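Local coordinates for protein AvmM (Streptomyces sp. NBRC 109436, PDB 7FE6) that catalyses macrocyclization in alchivemycin A biosynthesis through a dehydration and Michael-type addition, at residues 149-163 and 175-189. Numbering follows the deposited sequence.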
loop_
_atom_site.group_PDB
_atom_site.type_symbol
_atom_site.label_atom_id
_atom_site.label_comp_id
_atom_site.label_asym_id
_atom_site.label_seq_id
_atom_site.Cartn_x
_atom_site.Cartn_y
_atom_site.Cartn_z
ATOM N N THR A 149 25.713 -1.262 -2.193
ATOM C CA THR A 149 24.795 -0.238 -1.717
ATOM C C THR A 149 24.086 0.424 -2.891
ATOM O O THR A 149 24.503 0.299 -4.049
ATOM C CB THR A 149 25.507 0.856 -0.919
ATOM O OG1 THR A 149 26.416 1.557 -1.779
ATOM C CG2 THR A 149 26.248 0.261 0.275
ATOM N N SER A 150 23.002 1.136 -2.571
ATOM C CA SER A 150 22.297 1.918 -3.572
ATOM C C SER A 150 21.485 3.004 -2.878
ATOM O O SER A 150 20.842 2.744 -1.859
ATOM C CB SER A 150 21.389 1.027 -4.421
ATOM O OG SER A 150 20.640 1.819 -5.313
ATOM N N GLU A 151 21.493 4.205 -3.440
ATOM C CA GLU A 151 20.781 5.316 -2.842
ATOM C C GLU A 151 19.422 5.594 -3.484
ATOM O O GLU A 151 18.681 6.458 -3.000
ATOM C CB GLU A 151 21.694 6.539 -2.847
ATOM C CG GLU A 151 22.771 6.331 -1.786
ATOM C CD GLU A 151 22.110 6.077 -0.424
ATOM O OE1 GLU A 151 21.386 7.016 0.025
ATOM O OE2 GLU A 151 22.218 4.944 0.138
ATOM N N HIS A 152 19.068 4.873 -4.542
ATOM C CA HIS A 152 17.696 4.896 -5.030
ATOM C C HIS A 152 17.470 3.636 -5.854
ATOM O O HIS A 152 18.003 3.502 -6.962
ATOM C CB HIS A 152 17.384 6.153 -5.838
ATOM C CG HIS A 152 16.058 6.088 -6.533
ATOM N ND1 HIS A 152 14.870 5.906 -5.853
ATOM C CD2 HIS A 152 15.737 6.115 -7.851
ATOM C CE1 HIS A 152 13.873 5.858 -6.721
ATOM N NE2 HIS A 152 14.372 5.982 -7.940
ATOM N N ALA A 153 16.650 2.739 -5.318
ATOM C CA ALA A 153 16.418 1.430 -5.883
ATOM C C ALA A 153 14.938 1.132 -5.738
ATOM O O ALA A 153 14.214 1.806 -4.996
ATOM C CB ALA A 153 17.266 0.362 -5.179
ATOM N N GLY A 154 14.489 0.096 -6.424
ATOM C CA GLY A 154 13.103 -0.306 -6.300
ATOM C C GLY A 154 12.972 -1.799 -6.443
ATOM O O GLY A 154 13.754 -2.451 -7.152
ATOM N N ILE A 155 11.983 -2.349 -5.747
ATOM C CA ILE A 155 11.454 -3.664 -6.075
ATOM C C ILE A 155 10.150 -3.434 -6.823
ATOM O O ILE A 155 9.295 -2.651 -6.379
ATOM C CB ILE A 155 11.242 -4.518 -4.820
ATOM C CG1 ILE A 155 12.524 -4.554 -3.995
ATOM C CG2 ILE A 155 10.864 -5.922 -5.215
ATOM C CD1 ILE A 155 12.385 -5.232 -2.631
ATOM N N PHE A 156 9.985 -4.119 -7.944
ATOM C CA PHE A 156 8.800 -3.956 -8.767
ATOM C C PHE A 156 8.083 -5.284 -8.930
ATOM O O PHE A 156 8.720 -6.325 -9.128
ATOM C CB PHE A 156 9.122 -3.408 -10.144
ATOM C CG PHE A 156 9.666 -2.008 -10.141
ATOM C CD1 PHE A 156 11.011 -1.767 -9.820
ATOM C CD2 PHE A 156 8.838 -0.931 -10.481
ATOM C CE1 PHE A 156 11.523 -0.496 -9.847
ATOM C CE2 PHE A 156 9.330 0.353 -10.497
ATOM C CZ PHE A 156 10.688 0.577 -10.181
ATOM N N ALA A 157 6.761 -5.244 -8.795
ATOM C CA ALA A 157 5.921 -6.416 -8.974
ATOM C C ALA A 157 5.293 -6.365 -10.359
ATOM O O ALA A 157 4.601 -5.400 -10.699
ATOM C CB ALA A 157 4.855 -6.482 -7.885
ATOM N N LEU A 158 5.530 -7.404 -11.151
ATOM C CA LEU A 158 5.018 -7.474 -12.517
ATOM C C LEU A 158 4.247 -8.777 -12.639
ATOM O O LEU A 158 4.850 -9.836 -12.901
ATOM C CB LEU A 158 6.143 -7.415 -13.549
ATOM C CG LEU A 158 5.721 -7.654 -15.005
ATOM C CD1 LEU A 158 4.888 -6.484 -15.573
ATOM C CD2 LEU A 158 6.929 -7.973 -15.870
ATOM N N PRO A 159 2.928 -8.749 -12.449
ATOM C CA PRO A 159 2.130 -9.969 -12.629
ATOM C C PRO A 159 2.164 -10.430 -14.083
ATOM O O PRO A 159 1.970 -9.639 -15.006
ATOM C CB PRO A 159 0.727 -9.540 -12.191
ATOM C CG PRO A 159 0.946 -8.284 -11.386
ATOM C CD PRO A 159 2.106 -7.611 -12.022
ATOM N N GLY A 160 2.458 -11.711 -14.284
ATOM C CA GLY A 160 2.436 -12.331 -15.607
ATOM C C GLY A 160 1.273 -13.296 -15.762
ATOM O O GLY A 160 0.975 -14.086 -14.857
ATOM N N MET A 161 0.598 -13.205 -16.901
ATOM C CA MET A 161 -0.461 -14.148 -17.205
ATOM C C MET A 161 -0.344 -14.637 -18.641
ATOM O O MET A 161 0.234 -13.986 -19.516
ATOM C CB MET A 161 -1.856 -13.557 -16.962
ATOM C CG MET A 161 -2.057 -12.125 -17.455
ATOM S SD MET A 161 -1.607 -10.842 -16.257
ATOM C CE MET A 161 -1.365 -11.809 -14.792
ATOM N N LEU A 162 -0.921 -15.812 -18.850
ATOM C CA LEU A 162 -1.105 -16.415 -20.158
ATOM C C LEU A 162 -2.534 -16.082 -20.570
ATOM O O LEU A 162 -3.491 -16.520 -19.925
ATOM C CB LEU A 162 -0.847 -17.920 -20.082
ATOM C CG LEU A 162 0.602 -18.302 -19.738
ATOM C CD1 LEU A 162 0.792 -19.802 -19.708
ATOM C CD2 LEU A 162 1.553 -17.697 -20.749
ATOM N N ASP A 163 -2.666 -15.265 -21.615
ATOM C CA ASP A 163 -3.975 -14.900 -22.147
ATOM C C ASP A 163 -4.831 -16.127 -22.465
ATOM O O ASP A 163 -5.956 -16.265 -21.971
ATOM C CB ASP A 163 -3.794 -14.037 -23.397
ATOM C CG ASP A 163 -5.108 -13.567 -23.965
ATOM O OD1 ASP A 163 -5.747 -12.697 -23.320
ATOM O OD2 ASP A 163 -5.506 -14.080 -25.042
ATOM N N PHE A 175 7.540 -15.287 -16.388
ATOM C CA PHE A 175 6.248 -15.929 -16.610
ATOM C C PHE A 175 5.283 -14.978 -17.309
ATOM O O PHE A 175 5.096 -13.839 -16.870
ATOM C CB PHE A 175 5.621 -16.410 -15.301
ATOM C CG PHE A 175 4.371 -17.213 -15.519
ATOM C CD1 PHE A 175 3.140 -16.586 -15.666
ATOM C CD2 PHE A 175 4.442 -18.601 -15.656
ATOM C CE1 PHE A 175 1.995 -17.326 -15.918
ATOM C CE2 PHE A 175 3.300 -19.352 -15.897
ATOM C CZ PHE A 175 2.069 -18.715 -16.020
ATOM N N GLY A 176 4.676 -15.457 -18.404
ATOM C CA GLY A 176 3.560 -14.762 -19.018
ATOM C C GLY A 176 3.787 -14.287 -20.439
ATOM O O GLY A 176 4.934 -14.104 -20.871
ATOM N N ASN A 177 2.699 -14.145 -21.198
ATOM C CA ASN A 177 2.744 -13.471 -22.487
ATOM C C ASN A 177 2.034 -12.129 -22.474
ATOM O O ASN A 177 2.315 -11.290 -23.332
ATOM C CB ASN A 177 2.157 -14.371 -23.592
ATOM C CG ASN A 177 0.661 -14.553 -23.463
ATOM O OD1 ASN A 177 0.115 -14.520 -22.358
ATOM N ND2 ASN A 177 -0.009 -14.790 -24.586
ATOM N N VAL A 178 1.119 -11.910 -21.536
ATOM C CA VAL A 178 0.588 -10.587 -21.248
ATOM C C VAL A 178 0.797 -10.331 -19.760
ATOM O O VAL A 178 1.037 -11.257 -18.980
ATOM C CB VAL A 178 -0.891 -10.456 -21.641
ATOM C CG1 VAL A 178 -1.048 -10.683 -23.146
ATOM C CG2 VAL A 178 -1.718 -11.446 -20.854
ATOM N N PHE A 179 0.696 -9.057 -19.365
ATOM C CA PHE A 179 1.160 -8.665 -18.038
ATOM C C PHE A 179 0.162 -7.749 -17.339
ATOM O O PHE A 179 -0.757 -7.198 -17.947
ATOM C CB PHE A 179 2.542 -7.995 -18.122
ATOM C CG PHE A 179 3.582 -8.870 -18.741
ATOM C CD1 PHE A 179 4.270 -9.792 -17.975
ATOM C CD2 PHE A 179 3.829 -8.816 -20.106
ATOM C CE1 PHE A 179 5.218 -10.626 -18.559
ATOM C CE2 PHE A 179 4.763 -9.651 -20.702
ATOM C CZ PHE A 179 5.463 -10.557 -19.929
ATOM N N GLY A 180 0.347 -7.617 -16.026
ATOM C CA GLY A 180 -0.486 -6.772 -15.206
ATOM C C GLY A 180 0.140 -5.416 -14.935
ATOM O O GLY A 180 1.136 -5.013 -15.538
ATOM N N ARG A 181 -0.479 -4.703 -14.000
ATOM C CA ARG A 181 -0.078 -3.350 -13.634
ATOM C C ARG A 181 1.158 -3.391 -12.743
ATOM O O ARG A 181 1.164 -4.077 -11.719
ATOM C CB ARG A 181 -1.230 -2.649 -12.914
ATOM C CG ARG A 181 -1.055 -1.153 -12.752
ATOM C CD ARG A 181 -2.152 -0.549 -11.926
ATOM N NE ARG A 181 -1.965 -0.771 -10.500
ATOM C CZ ARG A 181 -2.511 -0.014 -9.543
ATOM N NH1 ARG A 181 -3.280 1.029 -9.863
ATOM N NH2 ARG A 181 -2.283 -0.289 -8.258
ATOM N N LEU A 182 2.213 -2.693 -13.143
ATOM C CA LEU A 182 3.438 -2.675 -12.360
ATOM C C LEU A 182 3.221 -1.960 -11.034
ATOM O O LEU A 182 2.646 -0.872 -11.000
ATOM C CB LEU A 182 4.545 -1.977 -13.141
ATOM C CG LEU A 182 6.001 -2.122 -12.692
ATOM C CD1 LEU A 182 6.461 -3.572 -12.711
ATOM C CD2 LEU A 182 6.888 -1.309 -13.622
ATOM N N GLN A 183 3.728 -2.547 -9.950
ATOM C CA GLN A 183 3.712 -1.929 -8.632
ATOM C C GLN A 183 5.137 -1.763 -8.109
ATOM O O GLN A 183 5.982 -2.657 -8.249
ATOM C CB GLN A 183 2.911 -2.758 -7.631
ATOM C CG GLN A 183 2.502 -1.977 -6.385
ATOM C CD GLN A 183 1.432 -0.936 -6.706
ATOM O OE1 GLN A 183 0.744 -1.041 -7.713
ATOM N NE2 GLN A 183 1.306 0.076 -5.865
ATOM N N GLN A 184 5.386 -0.633 -7.465
ATOM C CA GLN A 184 6.726 -0.210 -7.092
ATOM C C GLN A 184 6.850 -0.208 -5.580
ATOM O O GLN A 184 5.880 0.034 -4.860
ATOM C CB GLN A 184 7.017 1.193 -7.656
ATOM C CG GLN A 184 8.386 1.803 -7.359
ATOM C CD GLN A 184 8.606 3.133 -8.094
ATOM O OE1 GLN A 184 7.857 3.485 -8.996
ATOM N NE2 GLN A 184 9.593 3.891 -7.664
ATOM N N ALA A 185 8.052 -0.494 -5.105
ATOM C CA ALA A 185 8.430 -0.221 -3.727
ATOM C C ALA A 185 9.826 0.377 -3.791
ATOM O O ALA A 185 10.777 -0.320 -4.168
ATOM C CB ALA A 185 8.392 -1.491 -2.882
ATOM N N SER A 186 9.947 1.670 -3.467
ATOM C CA SER A 186 11.242 2.347 -3.485
ATOM C C SER A 186 11.941 2.207 -2.147
ATOM O O SER A 186 11.321 2.282 -1.095
ATOM C CB SER A 186 11.090 3.827 -3.816
ATOM O OG SER A 186 10.609 3.996 -5.130
ATOM N N PHE A 187 13.246 2.039 -2.188
ATOM C CA PHE A 187 13.986 1.832 -0.956
ATOM C C PHE A 187 15.406 2.317 -1.179
ATOM O O PHE A 187 15.770 2.730 -2.279
ATOM C CB PHE A 187 13.936 0.352 -0.529
ATOM C CG PHE A 187 14.682 -0.577 -1.451
ATOM C CD1 PHE A 187 14.094 -1.038 -2.615
ATOM C CD2 PHE A 187 15.971 -1.016 -1.129
ATOM C CE1 PHE A 187 14.787 -1.905 -3.463
ATOM C CE2 PHE A 187 16.666 -1.863 -1.958
ATOM C CZ PHE A 187 16.076 -2.319 -3.130
ATOM N N ARG A 188 16.173 2.362 -0.101
ATOM C CA ARG A 188 17.614 2.501 -0.170
ATOM C C ARG A 188 18.248 1.232 0.378
ATOM O O ARG A 188 17.717 0.607 1.305
ATOM C CB ARG A 188 18.097 3.711 0.620
ATOM C CG ARG A 188 17.760 5.047 -0.009
ATOM C CD ARG A 188 18.544 6.142 0.675
ATOM N NE ARG A 188 18.349 6.120 2.125
ATOM C CZ ARG A 188 19.238 5.652 3.004
ATOM N NH1 ARG A 188 20.406 5.165 2.587
ATOM N NH2 ARG A 188 18.964 5.673 4.303
ATOM N N LEU A 189 19.391 0.863 -0.183
ATOM C CA LEU A 189 20.192 -0.251 0.325
ATOM C C LEU A 189 21.428 0.362 0.970
ATOM O O LEU A 189 22.363 0.768 0.272
ATOM C CB LEU A 189 20.559 -1.209 -0.800
ATOM C CG LEU A 189 21.494 -2.386 -0.510
ATOM C CD1 LEU A 189 20.921 -3.299 0.573
ATOM C CD2 LEU A 189 21.844 -3.154 -1.804
#
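Phe187 turns its ring back over the neighbouring strand, with the CB of Ala153 lying over one face, off centre, 3.9 Å from the ring centroid in a CH-pi contact. CG sits between the backbone N and the carbonyl carbon (chi1 68°), which swings the ring across to Ala153 and brings CE1 within 3.5 Å of CG1 of Ile155, whose side chain crosses it at about a right angle. On the other face of the sheet, Phe156 and Gln184 run side by side, ring and amide planes 34° apart, with Phe156 CE2 3.6 Å from Gln184 CG; the amide is held by NE2 donating to Ser186 OG and OE1 bonding to Ser135 of the second subunit. Leu182, just before strand 183-189, brings CD1 to the CB of Phe156 at 3.7 Å. Strand 153-162 is the middle one of a mixed sheet, flanked by 178-189 and 57-66. Asn177 and Val178 both donate to Met161 O in a classic beta bulge.

Near the opposite end, Arg188 NH1 reaches the syn lone pair of Glu151 OE2 at 3.1 Å, nearly within the guanidinium plane; NE pairs with Glu42 of the second subunit. A leucine in place of Arg188 would probably leave both carboxylates without their cationic mate. The largely apolar cluster of Phe187, Ala153 and Ile155 thus contrasts with the face of Gln184 and Ser186, which bonds to the second subunit alongside the guanidinium.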